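Long-range contacts in dTDP-4-dehydrorhamnose reductase (Yersinia enterocolitica, PDB 5U9C), which probably catalyses the NADPH-dependent reduction of dTDP-4-dehydro-beta-L-rhamnose to dTDP-L-rhamnose, in the pathway that makes this activated sugar: residues G155-G160 and T194-L199; I60-A65 and L101-S106. One frame throughout, in Å; residues are numbered along the deposited sequence.

Interaction 1 (G155-G160 and T194-L199); sequences GWMIGG and TSAMQL
M157, a selenomethionine, lays SE over the methyl CG2 of T194 at 3.9 Å and past CB of A196 at 4.1 Å. Its CG stands anti to the backbone N (chi1 -167°), and bends at chi2 and chi3 bring the terminal CE to CD2 of L199, 3.9 Å away, the two side chains crossing at about a right angle. T194 offers its two branches to different partners: CG2 meets the selenium, while OG1 accepts from G155 N at 2.9 Å in a nearly straight bond (167°) and is also hydrogen-bonded to F217 O. Behind these contacts is a parallel pairing of strands 156-158 and 190-195, part of a small mixed sheet separate from the main Rossmann sheet; the pairs M157/T194 and I158/S195 lie on opposite faces. T194 N donates to W156 O, and T194 O accepts from I158 N. The last rung, A196 N to I158 O at 2.8 Å, lies nearly along the C=O axis and ties strand 156-158 to helix 196-209. S195 is the N-cap of that helix, its OG accepting from Q198 N. A water donates to I158 O and accepts from M197 N at 3.0 Å. W156 turns its CB away from 194-199; its NE1 is hydrogen-bonded to E260 OE1, and its side chain lies about 7 Å from those of F168 and R256, which bind (R)-malate in a crystal structure of this protein, though none is bound to this chain.

Interaction 2 (I60-A65 and L101-S106); sequences ILHFAA and LLYLSS
L102 and L61 form the apolar centre, CD2 of L61 resting 3.9 Å from CB of L102 as the two side chains cross at a slant. Beside them F63 turns its ring so that CB of L104 sits at the ring edge, near its plane, 3.8 Å from CD1 of F63. I203 of helix 196-209 packs on both F63 and L102, covering this face. On the other face, I60 brings CG2 to CD1 of L101 at 3.6 Å, with A94 of helix 76-97 touching I60 and V141 of helix 129-144 touching L101. H62 and Y103 follow, side by side and pointing the same way, each with CG anti to its backbone N (179° and 178°). Their planes are nearly parallel but slid apart, with centroids 5.6 Å from each other, hence touching mainly through CD2 of H62 and CD1 of Y103 rather than overlapping. Between the faces runs the backbone ladder of two parallel neighbours in the Rossmann sheet: L102 N donates to I60 O and H62 N to L102 O, both at 2.9 Å, whereas the bond from L104 N to H62 O is longer, 3.3 Å, and weak. Strand 59-62 ends here, and beyond it a water lies within hydrogen-bonding distance of F63 O and L104 O. The imidazole of H62 is buried yet bonded at both nitrogens, ND1 to T11 OG1 and NE2 to T87 OG1. These two hydroxyl partners satisfy the ring and fix its rotation beside that of Y103.

Overall arrangement
Interaction 2 comes first along the chain and closes before interaction 1 opens; their centres lie 14 Å apart. Interaction 2 joins central strands 59-62 and 100-106 of the six-stranded parallel Rossmann sheet, while interaction 1 belongs to the three-stranded mixed sheet entered directly after strand 149-154, the neighbour of 100-106. Helix 196-209 connects them: it starts in interaction 1 and farther along, through I203 and I207, covers one face of interaction 2. The contacts also touch directly, L104 CD2 lying 4.0 Å from M157 CE. Apolar packing is thus continuous from the main sheet to the small sheet through L104, M157 and L199.

Interaction 1 (G155-G160 and T194-L199)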
ATOM      1  N   GLY D 155      20.212  16.724  -1.552  1.00 23.87           N
ATOM      2  CA  GLY D 155      19.072  16.795  -0.654  1.00 24.87           C
ATOM      3  C   GLY D 155      18.675  18.256  -0.468  1.00 26.22           C
ATOM      4  O   GLY D 155      18.566  19.007  -1.445  1.00 27.41           O
ATOM      5  N   TRP D 156      18.451  18.663   0.778  1.00 25.61           N
ATOM      6  CA  TRP D 156      18.100  20.061   1.076  1.00 26.05           C
ATOM      7  C   TRP D 156      19.361  20.930   0.967  1.00 26.42           C
ATOM      8  O   TRP D 156      20.248  20.872   1.834  1.00 25.64           O
ATOM      9  CB  TRP D 156      17.498  20.178   2.468  1.00 27.54           C
ATOM     10  CG  TRP D 156      16.201  19.413   2.647  1.00 27.86           C
ATOM     11  CD1 TRP D 156      15.277  19.124   1.684  1.00 28.67           C
ATOM     12  CD2 TRP D 156      15.625  19.008   3.889  1.00 27.44           C
ATOM     13  NE1 TRP D 156      14.189  18.488   2.250  1.00 30.75           N
ATOM     14  CE2 TRP D 156      14.374  18.426   3.604  1.00 29.67           C
ATOM     15  CE3 TRP D 156      16.060  19.042   5.206  1.00 27.40           C
ATOM     16  CZ2 TRP D 156      13.560  17.891   4.597  1.00 29.48           C
ATOM     17  CZ3 TRP D 156      15.240  18.509   6.195  1.00 28.23           C
ATOM     18  CH2 TRP D 156      14.012  17.944   5.886  1.00 28.37           C
HETATM   19  N   MSE D 157      19.445  21.703  -0.110  1.00 26.19           N
HETATM   20  CA  MSE D 157      20.633  22.507  -0.398  1.00 28.92           C
HETATM   21  C   MSE D 157      20.793  23.698   0.531  1.00 28.16           C
HETATM   22  O   MSE D 157      19.848  24.429   0.780  1.00 28.73           O
HETATM   23  CB  MSE D 157      20.536  22.942  -1.866  1.00 30.35           C
HETATM   24  CG  MSE D 157      21.838  23.526  -2.439  1.00 35.15           C
HETATM   25 SE   MSE D 157      23.035  22.069  -3.017  1.00 37.08          SE
HETATM   26  CE  MSE D 157      22.116  21.735  -4.727  1.00 33.50           C
ATOM     27  N   ILE D 158      21.979  23.852   1.111  1.00 27.76           N
ATOM     28  CA  ILE D 158      22.278  25.042   1.916  1.00 29.03           C
ATOM     29  C   ILE D 158      23.452  25.786   1.249  1.00 30.74           C
ATOM     30  O   ILE D 158      24.470  25.175   0.856  1.00 28.44           O
ATOM     31  CB  ILE D 158      22.560  24.726   3.401  1.00 28.85           C
ATOM     32  CG1 ILE D 158      23.834  23.904   3.567  1.00 30.67           C
ATOM     33  CG2 ILE D 158      21.369  23.988   4.012  1.00 28.30           C
ATOM     34  CD1 ILE D 158      24.177  23.611   5.009  1.00 31.58           C
ATOM     35  N   GLY D 159      23.281  27.087   1.067  1.00 31.45           N
ATOM     36  CA  GLY D 159      24.303  27.915   0.442  1.00 35.04           C
ATOM     37  C   GLY D 159      23.773  29.285   0.054  1.00 37.48           C
ATOM     38  O   GLY D 159      22.567  29.495   0.027  1.00 38.44           O
ATOM     39  N   GLY D 160      24.688  30.201  -0.256  1.00 40.10           N
ATOM     40  CA  GLY D 160      24.334  31.557  -0.665  1.00 42.23           C
ATOM     41  C   GLY D 160      24.886  32.604   0.279  1.00 43.23           C
ATOM     42  O   GLY D 160      25.250  33.683  -0.147  1.00 44.24           O
ATOM     43  N   THR D 194      22.619  19.136   1.978  1.00 23.41           N
ATOM     44  CA  THR D 194      23.744  19.155   1.064  1.00 23.68           C
ATOM     45  C   THR D 194      24.333  20.557   1.059  1.00 25.16           C
ATOM     46  O   THR D 194      23.661  21.531   0.671  1.00 23.25           O
ATOM     47  CB  THR D 194      23.327  18.812  -0.378  1.00 23.56           C
ATOM     48  OG1 THR D 194      22.814  17.478  -0.433  1.00 22.80           O
ATOM     49  CG2 THR D 194      24.541  18.908  -1.332  1.00 24.58           C
ATOM     50  N   SER D 195      25.587  20.662   1.483  1.00 27.00           N
ATOM     51  CA  SER D 195      26.316  21.933   1.440  1.00 28.35           C
ATOM     52  C   SER D 195      26.668  22.250  -0.005  1.00 28.34           C
ATOM     53  O   SER D 195      27.391  21.478  -0.649  1.00 27.54           O
ATOM     54  CB  SER D 195      27.610  21.844   2.264  1.00 30.25           C
ATOM     55  OG  SER D 195      28.504  22.898   1.919  1.00 33.00           O
ATOM     56  N   ALA D 196      26.160  23.366  -0.526  1.00 28.72           N
ATOM     57  CA  ALA D 196      26.466  23.767  -1.902  1.00 30.12           C
ATOM     58  C   ALA D 196      27.983  23.948  -2.108  1.00 32.61           C
ATOM     59  O   ALA D 196      28.498  23.571  -3.157  1.00 31.88           O
ATOM     60  CB  ALA D 196      25.710  25.032  -2.306  1.00 30.07           C
HETATM   61  N   MSE D 197      28.691  24.495  -1.115  0.60 33.84           N
HETATM   62  CA  MSE D 197      30.153  24.704  -1.259  0.60 36.58           C
HETATM   63  C   MSE D 197      30.900  23.385  -1.332  0.60 34.29           C
HETATM   64  O   MSE D 197      31.856  23.263  -2.104  0.60 33.97           O
HETATM   65  CB  MSE D 197      30.713  25.647  -0.183  0.60 40.49           C
HETATM   66  CG  MSE D 197      32.224  25.923  -0.336  0.60 47.37           C
HETATM   67 SE   MSE D 197      32.747  26.743  -2.076  0.60 57.60          SE
HETATM   68  CE  MSE D 197      34.689  26.383  -1.990  0.60 58.54           C
ATOM     69  N   GLN D 198      30.484  22.386  -0.557  1.00 32.65           N
ATOM     70  CA  GLN D 198      31.138  21.061  -0.622  1.00 33.82           C
ATOM     71  C   GLN D 198      30.809  20.390  -1.955  1.00 31.63           C
ATOM     72  O   GLN D 198      31.686  19.791  -2.589  1.00 31.29           O
ATOM     73  CB  GLN D 198      30.715  20.136   0.526  1.00 34.84           C
ATOM     74  CG  GLN D 198      31.183  20.547   1.915  1.00 38.27           C
ATOM     75  CD  GLN D 198      30.750  19.573   3.025  1.00 39.75           C
ATOM     76  OE1 GLN D 198      29.652  18.975   2.981  1.00 35.66           O
ATOM     77  NE2 GLN D 198      31.625  19.415   4.039  1.00 40.29           N
ATOM     78  N   LEU D 199      29.554  20.529  -2.388  1.00 27.73           N
ATOM     79  CA  LEU D 199      29.119  19.948  -3.667  1.00 28.26           C
ATOM     80  C   LEU D 199      29.923  20.589  -4.815  1.00 28.99           C
ATOM     81  O   LEU D 199      30.344  19.905  -5.757  1.00 27.96           O
ATOM     82  CB  LEU D 199      27.611  20.113  -3.867  1.00 28.15           C
ATOM     83  CG  LEU D 199      27.031  19.645  -5.201  1.00 29.22           C
ATOM     84  CD1 LEU D 199      27.444  18.205  -5.490  1.00 29.75           C
ATOM     85  CD2 LEU D 199      25.519  19.790  -5.200  1.00 29.74           C
TER
HETATM   86  O   HOH W   1      27.294  25.928   1.102  1.00 30.37           O

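Interaction 2 (I60-A65 and L101-S106)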
ATOM      1  N   ILE D  60      29.211  19.826 -20.118  1.00 27.02           N
ATOM      2  CA  ILE D  60      27.953  20.526 -19.879  1.00 26.76           C
ATOM      3  C   ILE D  60      27.518  20.273 -18.441  1.00 26.25           C
ATOM      4  O   ILE D  60      27.402  19.123 -18.035  1.00 25.98           O
ATOM      5  CB  ILE D  60      26.821  20.068 -20.813  1.00 26.70           C
ATOM      6  CG1 ILE D  60      27.183  20.380 -22.263  1.00 28.51           C
ATOM      7  CG2 ILE D  60      25.515  20.780 -20.443  1.00 26.94           C
ATOM      8  CD1 ILE D  60      26.238  19.769 -23.282  1.00 29.35           C
ATOM      9  N   LEU D  61      27.310  21.355 -17.688  1.00 25.81           N
ATOM     10  CA  LEU D  61      26.868  21.307 -16.312  1.00 26.29           C
ATOM     11  C   LEU D  61      25.439  21.839 -16.351  1.00 27.14           C
ATOM     12  O   LEU D  61      25.218  23.058 -16.557  1.00 28.85           O
ATOM     13  CB  LEU D  61      27.739  22.198 -15.414  1.00 26.15           C
ATOM     14  CG  LEU D  61      29.254  21.998 -15.519  1.00 27.24           C
ATOM     15  CD1 LEU D  61      29.944  22.878 -14.514  1.00 28.02           C
ATOM     16  CD2 LEU D  61      29.655  20.555 -15.275  1.00 28.17           C
ATOM     17  N   HIS D  62      24.478  20.946 -16.154  1.00 25.78           N
ATOM     18  CA  HIS D  62      23.066  21.292 -16.233  1.00 26.37           C
ATOM     19  C   HIS D  62      22.458  21.433 -14.851  1.00 26.83           C
ATOM     20  O   HIS D  62      22.031  20.445 -14.259  1.00 26.02           O
ATOM     21  CB  HIS D  62      22.311  20.272 -17.080  1.00 26.16           C
ATOM     22  CG  HIS D  62      20.852  20.555 -17.175  1.00 25.58           C
ATOM     23  ND1 HIS D  62      20.356  21.839 -17.260  1.00 25.25           N
ATOM     24  CD2 HIS D  62      19.787  19.729 -17.289  1.00 24.89           C
ATOM     25  CE1 HIS D  62      19.042  21.790 -17.358  1.00 24.73           C
ATOM     26  NE2 HIS D  62      18.672  20.522 -17.392  1.00 23.73           N
ATOM     27  N   PHE D  63      22.470  22.670 -14.335  1.00 26.59           N
ATOM     28  CA  PHE D  63      21.938  22.959 -13.006  1.00 27.45           C
ATOM     29  C   PHE D  63      20.585  23.679 -13.051  1.00 27.29           C
ATOM     30  O   PHE D  63      19.885  23.727 -12.031  1.00 27.36           O
ATOM     31  CB  PHE D  63      22.906  23.838 -12.161  1.00 28.38           C
ATOM     32  CG  PHE D  63      24.317  23.312 -12.034  1.00 29.74           C
ATOM     33  CD1 PHE D  63      24.579  21.981 -11.784  1.00 30.87           C
ATOM     34  CD2 PHE D  63      25.399  24.199 -12.051  1.00 31.04           C
ATOM     35  CE1 PHE D  63      25.893  21.517 -11.643  1.00 31.44           C
ATOM     36  CE2 PHE D  63      26.704  23.748 -11.879  1.00 31.33           C
ATOM     37  CZ  PHE D  63      26.950  22.404 -11.668  1.00 30.67           C
ATOM     38  N   ALA D  64      20.204  24.247 -14.195  1.00 26.75           N
ATOM     39  CA  ALA D  64      18.928  24.980 -14.262  1.00 28.06           C
ATOM     40  C   ALA D  64      17.723  24.031 -14.154  1.00 27.75           C
ATOM     41  O   ALA D  64      17.730  22.927 -14.706  1.00 26.62           O
ATOM     42  CB  ALA D  64      18.836  25.805 -15.544  1.00 29.42           C
ATOM     43  N   ALA D  65      16.703  24.470 -13.424  1.00 27.83           N
ATOM     44  CA  ALA D  65      15.499  23.659 -13.231  1.00 28.25           C
ATOM     45  C   ALA D  65      14.430  24.482 -12.551  1.00 28.38           C
ATOM     46  O   ALA D  65      14.744  25.498 -11.956  1.00 26.97           O
ATOM     47  CB  ALA D  65      15.820  22.467 -12.351  1.00 27.26           C
ATOM     48  N   LEU D 101      28.234  15.081 -19.595  1.00 28.17           N
ATOM     49  CA  LEU D 101      27.112  15.818 -19.036  1.00 27.07           C
ATOM     50  C   LEU D 101      26.866  15.544 -17.570  1.00 27.69           C
ATOM     51  O   LEU D 101      26.679  14.393 -17.162  1.00 28.36           O
ATOM     52  CB  LEU D 101      25.844  15.461 -19.814  1.00 26.91           C
ATOM     53  CG  LEU D 101      24.495  15.997 -19.324  1.00 25.64           C
ATOM     54  CD1 LEU D 101      24.459  17.513 -19.296  1.00 26.43           C
ATOM     55  CD2 LEU D 101      23.395  15.493 -20.232  1.00 26.46           C
ATOM     56  N   LEU D 102      26.808  16.610 -16.788  1.00 27.02           N
ATOM     57  CA  LEU D 102      26.523  16.515 -15.371  1.00 28.79           C
ATOM     58  C   LEU D 102      25.127  17.052 -15.171  1.00 26.96           C
ATOM     59  O   LEU D 102      24.827  18.162 -15.595  1.00 26.74           O
ATOM     60  CB  LEU D 102      27.550  17.296 -14.540  1.00 31.18           C
ATOM     61  CG  LEU D 102      27.304  17.487 -13.030  1.00 35.58           C
ATOM     62  CD1 LEU D 102      26.886  16.239 -12.322  1.00 40.30           C
ATOM     63  CD2 LEU D 102      28.544  18.048 -12.349  1.00 40.22           C
ATOM     64  N   TYR D 103      24.269  16.243 -14.572  1.00 25.94           N
ATOM     65  CA  TYR D 103      22.882  16.622 -14.290  1.00 26.77           C
ATOM     66  C   TYR D 103      22.675  16.637 -12.784  1.00 26.50           C
ATOM     67  O   TYR D 103      22.919  15.642 -12.111  1.00 26.31           O
ATOM     68  CB  TYR D 103      21.891  15.636 -14.952  1.00 26.26           C
ATOM     69  CG  TYR D 103      20.415  15.895 -14.679  1.00 26.67           C
ATOM     70  CD1 TYR D 103      19.843  17.135 -14.955  1.00 28.45           C
ATOM     71  CD2 TYR D 103      19.564  14.875 -14.242  1.00 27.22           C
ATOM     72  CE1 TYR D 103      18.491  17.376 -14.742  1.00 27.80           C
ATOM     73  CE2 TYR D 103      18.204  15.108 -14.035  1.00 27.08           C
ATOM     74  CZ  TYR D 103      17.679  16.358 -14.298  1.00 27.56           C
ATOM     75  OH  TYR D 103      16.349  16.613 -14.124  1.00 29.69           O
ATOM     76  N   LEU D 104      22.275  17.789 -12.264  1.00 25.76           N
ATOM     77  CA  LEU D 104      21.979  17.923 -10.847  1.00 27.50           C
ATOM     78  C   LEU D 104      20.541  17.456 -10.618  1.00 25.73           C
ATOM     79  O   LEU D 104      19.601  18.069 -11.110  1.00 25.57           O
ATOM     80  CB  LEU D 104      22.122  19.372 -10.408  1.00 28.41           C
ATOM     81  CG  LEU D 104      21.738  19.682  -8.953  1.00 30.00           C
ATOM     82  CD1 LEU D 104      22.672  18.949  -7.997  1.00 30.36           C
ATOM     83  CD2 LEU D 104      21.777  21.180  -8.722  1.00 31.17           C
ATOM     84  N   SER D 105      20.378  16.364  -9.883  1.00 25.85           N
ATOM     85  CA  SER D 105      19.037  15.829  -9.574  1.00 24.80           C
ATOM     86  C   SER D 105      18.726  16.021  -8.088  1.00 24.92           C
ATOM     87  O   SER D 105      19.433  16.753  -7.400  1.00 24.79           O
ATOM     88  CB  SER D 105      18.873  14.370 -10.040  1.00 25.43           C
ATOM     89  OG  SER D 105      17.490  13.972  -9.986  1.00 27.03           O
ATOM     90  N   SER D 106      17.699  15.334  -7.592  1.00 24.48           N
ATOM     91  CA  SER D 106      17.190  15.570  -6.243  1.00 25.83           C
ATOM     92  C   SER D 106      16.764  14.325  -5.493  1.00 25.21           C
ATOM     93  O   SER D 106      16.325  13.334  -6.073  1.00 25.18           O
ATOM     94  CB  SER D 106      15.948  16.478  -6.379  1.00 27.08           C
ATOM     95  OG  SER D 106      15.209  16.625  -5.177  1.00 27.34           O
TER
HETATM   96  O   HOH W   2      19.331  21.099 -10.899  1.00 38.60           O